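Local coordinates for protein YrbA (Sinorhizobium meliloti 2011, PDB 5NFM) that binds divalent metal cations such as copper through two conserved histidines and belongs to the BolA-like family, at residues M9-I14 / M51-K57. Numbering follows the deposited sequence.
Sequences MIKAGI and MVYNALK
Helices 5-13 and 45-56 of the BolA-like fold pack against each other on one side of the three-stranded sheet, and their backbones come nearest where Gly13 faces Ala55. The two helical segments run at 106° to each other with axes 8.3 Å apart, and the CA atoms of Gly13 and Ala55 come within 4.7 Å. Gly13, with no side chain, lets Ala55 CB come up to its CA. That methyl, Ala55 CB, sits against the backbone of the first helix, 4.0 Å from Ile10 CA.

Deeper in, the CG1 methylene of Ile10 lies against the CD2 methyl of Leu56 at 3.6 Å, the two side chains crossing at a slant, while Ile10 CD1 reaches on to Val52 CG1. Ile10 also touches Val19 of strand 18-23 and Val52 touches Leu69 and Thr71 of strand 67-72, which ties this apolar layer to both outer strands of the sheet. Just past the first helix, Ile14 rests its CD1 against Met51 O and against the other Val52 methyl, CG2.

At the opposite end Met9 lies across Leu56 at about a right angle, its SD 3.9 Å from Leu56 CD1. A bend at the last torsion (chi3 73°) carries the terminal methyl over the carbonyls of Ala55 and Leu56, where Met9 CE is 3.2 Å from Leu56 O and also near Ala55 O. An alanine here would lose the thioether and its methyl, which is likely to open a gap beside Leu56 CD1 and uncover the two carbonyl oxygens. A water links the two backbones, donating to both, 2.8 Å from Met9 O and 2.7 Å from Ala55 O.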
ATOM      1  N   MET A   9       5.228  -2.247  -6.414  1.00  2.74           N
ATOM      2  CA  MET A   9       3.959  -2.089  -7.118  1.00  3.56           C
ATOM      3  C   MET A   9       3.254  -0.807  -6.694  1.00  3.06           C
ATOM      4  O   MET A   9       2.670  -0.101  -7.526  1.00  3.43           O
ATOM      5  CB  MET A   9       3.081  -3.312  -6.891  1.00  6.52           C
ATOM      6  CG  MET A   9       3.634  -4.558  -7.566  1.00 10.10           C
ATOM      7  SD  MET A   9       2.445  -5.884  -7.583  1.00 17.95           S
ATOM      8  CE  MET A   9       1.353  -5.215  -8.840  1.00 34.83           C
ATOM      9  N   ILE A  10       3.296  -0.480  -5.402  1.00  3.26           N
ATOM     10  CA  ILE A  10       2.666   0.756  -4.954  1.00  3.77           C
ATOM     11  C   ILE A  10       3.342   1.958  -5.596  1.00  4.14           C
ATOM     12  O   ILE A  10       2.672   2.881  -6.081  1.00  5.30           O
ATOM     13  CB  ILE A  10       2.656   0.844  -3.418  1.00  3.30           C
ATOM     14  CG1 ILE A  10       1.810  -0.290  -2.832  1.00  3.84           C
ATOM     15  CG2 ILE A  10       2.129   2.210  -2.985  1.00  4.86           C
ATOM     16  CD1 ILE A  10       1.898  -0.422  -1.313  1.00  4.05           C
ATOM     17  N   LYS A  11       4.676   1.964  -5.633  1.00  3.69           N
ATOM     18  CA  LYS A  11       5.374   3.124  -6.171  1.00  4.86           C
ATOM     19  C   LYS A  11       5.238   3.243  -7.684  1.00  4.55           C
ATOM     20  O   LYS A  11       5.263   4.360  -8.212  1.00  6.76           O
ATOM     21  CB  LYS A  11       6.822   3.107  -5.716  1.00  5.85           C
ATOM     22  CG  LYS A  11       6.892   3.372  -4.212  1.00 16.16           C
ATOM     23  CD  LYS A  11       8.289   3.327  -3.653  1.00 29.21           C
ATOM     24  CE  LYS A  11       9.134   4.463  -4.180  1.00 19.29           C
ATOM     25  NZ  LYS A  11      10.337   4.655  -3.324  1.00 22.40           N
ATOM     26  N   ALA A  12       5.080   2.123  -8.391  1.00  4.28           N
ATOM     27  CA  ALA A  12       4.815   2.190  -9.826  1.00  4.19           C
ATOM     28  C   ALA A  12       3.417   2.735 -10.091  1.00  3.92           C
ATOM     29  O   ALA A  12       3.213   3.529 -11.018  1.00  4.75           O
ATOM     30  CB  ALA A  12       4.965   0.809 -10.458  1.00  5.25           C
ATOM     31  N   GLY A  13       2.443   2.309  -9.285  1.00  3.56           N
ATOM     32  CA  GLY A  13       1.062   2.677  -9.537  1.00  3.78           C
ATOM     33  C   GLY A  13       0.678   4.044  -9.015  1.00  3.29           C
ATOM     34  O   GLY A  13      -0.269   4.653  -9.528  1.00  4.37           O
ATOM     35  N   ILE A  14       1.384   4.533  -7.996  1.00  3.38           N
ATOM     36  CA  ILE A  14       1.116   5.825  -7.368  1.00  3.15           C
ATOM     37  C   ILE A  14       2.424   6.609  -7.427  1.00  3.23           C
ATOM     38  O   ILE A  14       3.182   6.664  -6.445  1.00  4.03           O
ATOM     39  CB  ILE A  14       0.586   5.672  -5.930  1.00  3.05           C
ATOM     40  CG1 ILE A  14      -0.598   4.692  -5.891  1.00  3.77           C
ATOM     41  CG2 ILE A  14       0.189   7.037  -5.377  1.00  4.22           C
ATOM     42  CD1 ILE A  14      -1.171   4.461  -4.503  1.00  4.17           C
ATOM     43  N   MET A  51      -7.064   3.367  -3.980  1.00  1.83           N
ATOM     44  CA  MET A  51      -5.932   3.590  -4.881  1.00  1.89           C
ATOM     45  C   MET A  51      -4.806   2.598  -4.620  1.00  1.72           C
ATOM     46  O   MET A  51      -4.125   2.162  -5.560  1.00  2.12           O
ATOM     47  CB  MET A  51      -5.419   5.022  -4.741  1.00  2.34           C
ATOM     48  CG  MET A  51      -6.415   6.048  -5.244  1.00  3.03           C
ATOM     49  SD  MET A  51      -5.845   7.741  -5.027  1.00  7.68           S
ATOM     50  CE  MET A  51      -4.498   7.788  -6.200  1.00 11.69           C
ATOM     51  N   VAL A  52      -4.573   2.247  -3.350  1.00  1.76           N
ATOM     52  CA  VAL A  52      -3.536   1.265  -3.034  1.00  1.72           C
ATOM     53  C   VAL A  52      -3.940  -0.125  -3.526  1.00  1.68           C
ATOM     54  O   VAL A  52      -3.132  -0.831  -4.139  1.00  2.20           O
ATOM     55  CB  VAL A  52      -3.197   1.271  -1.531  1.00  2.09           C
ATOM     56  CG1 VAL A  52      -2.106   0.226  -1.252  1.00  2.90           C
ATOM     57  CG2 VAL A  52      -2.731   2.661  -1.088  1.00  2.50           C
ATOM     58  N   TYR A  53      -5.194  -0.540  -3.278  1.00  1.80           N
ATOM     59  CA  TYR A  53      -5.631  -1.823  -3.818  1.00  1.66           C
ATOM     60  C   TYR A  53      -5.451  -1.849  -5.335  1.00  1.72           C
ATOM     61  O   TYR A  53      -4.971  -2.842  -5.901  1.00  1.96           O
ATOM     62  CB  TYR A  53      -7.095  -2.129  -3.452  1.00  2.10           C
ATOM     63  CG  TYR A  53      -7.369  -2.237  -1.968  1.00  1.93           C
ATOM     64  CD1 TYR A  53      -6.593  -3.046  -1.147  1.00  2.57           C
ATOM     65  CD2 TYR A  53      -8.421  -1.537  -1.392  1.00  1.91           C
ATOM     66  CE1 TYR A  53      -6.851  -3.143   0.212  1.00  2.79           C
ATOM     67  CE2 TYR A  53      -8.682  -1.619  -0.037  1.00  2.13           C
ATOM     68  CZ  TYR A  53      -7.897  -2.417   0.768  1.00  2.40           C
ATOM     69  OH  TYR A  53      -8.185  -2.476   2.110  1.00  3.30           O
ATOM     70  N   ASN A  54      -5.824  -0.760  -6.013  1.00  1.90           N
ATOM     71  CA  ASN A  54      -5.658  -0.720  -7.465  1.00  1.77           C
ATOM     72  C   ASN A  54      -4.200  -0.953  -7.853  1.00  2.02           C
ATOM     73  O   ASN A  54      -3.914  -1.664  -8.823  1.00  2.55           O
ATOM     74  CB  ASN A  54      -6.096   0.632  -8.030  1.00  1.98           C
ATOM     75  CG  ASN A  54      -7.589   0.869  -7.952  1.00  1.89           C
ATOM     76  OD1 ASN A  54      -8.373  -0.033  -7.631  1.00  2.21           O
ATOM     77  ND2 ASN A  54      -7.990   2.094  -8.263  1.00  3.42           N
ATOM     78  N   ALA A  55      -3.264  -0.324  -7.130  1.00  2.10           N
ATOM     79  CA  ALA A  55      -1.851  -0.422  -7.483  1.00  2.33           C
ATOM     80  C   ALA A  55      -1.322  -1.851  -7.371  1.00  2.37           C
ATOM     81  O   ALA A  55      -0.392  -2.223  -8.099  1.00  3.13           O
ATOM     82  CB  ALA A  55      -1.023   0.519  -6.608  1.00  3.22           C
ATOM     83  N   LEU A  56      -1.885  -2.659  -6.468  1.00  2.73           N
ATOM     84  CA  LEU A  56      -1.474  -4.052  -6.347  1.00  2.51           C
ATOM     85  C   LEU A  56      -2.017  -4.933  -7.468  1.00  2.77           C
ATOM     86  O   LEU A  56      -1.529  -6.056  -7.635  1.00  3.74           O
ATOM     87  CB  LEU A  56      -1.825  -4.623  -4.962  1.00  3.10           C
ATOM     88  CG  LEU A  56      -0.725  -4.497  -3.894  1.00  3.46           C
ATOM     89  CD1 LEU A  56       0.469  -5.400  -4.217  1.00  7.10           C
ATOM     90  CD2 LEU A  56      -0.270  -3.056  -3.693  1.00  4.31           C
ATOM     91  N   LYS A  57      -2.998  -4.451  -8.234  1.00  2.91           N
ATOM     92  CA  LYS A  57      -3.412  -5.064  -9.495  1.00  3.65           C
ATOM     93  C   LYS A  57      -3.845  -6.515  -9.319  1.00  3.83           C
ATOM     94  O   LYS A  57      -3.720  -7.329 -10.233  1.00  5.19           O
ATOM     95  CB  LYS A  57      -2.351  -4.883 -10.588  1.00  5.51           C
ATOM     96  CG  LYS A  57      -2.221  -3.413 -11.030  1.00  6.93           C
ATOM     97  CD  LYS A  57      -1.158  -3.220 -12.093  1.00 10.88           C
ATOM     98  CE  LYS A  57      -0.921  -1.745 -12.387  1.00 18.42           C
ATOM     99  NZ  LYS A  57      -2.066  -1.095 -13.089  1.00 21.04           N
TER
HETATM  100  O   HOH W   1       1.455  -1.122  -9.803  1.00  4.31           O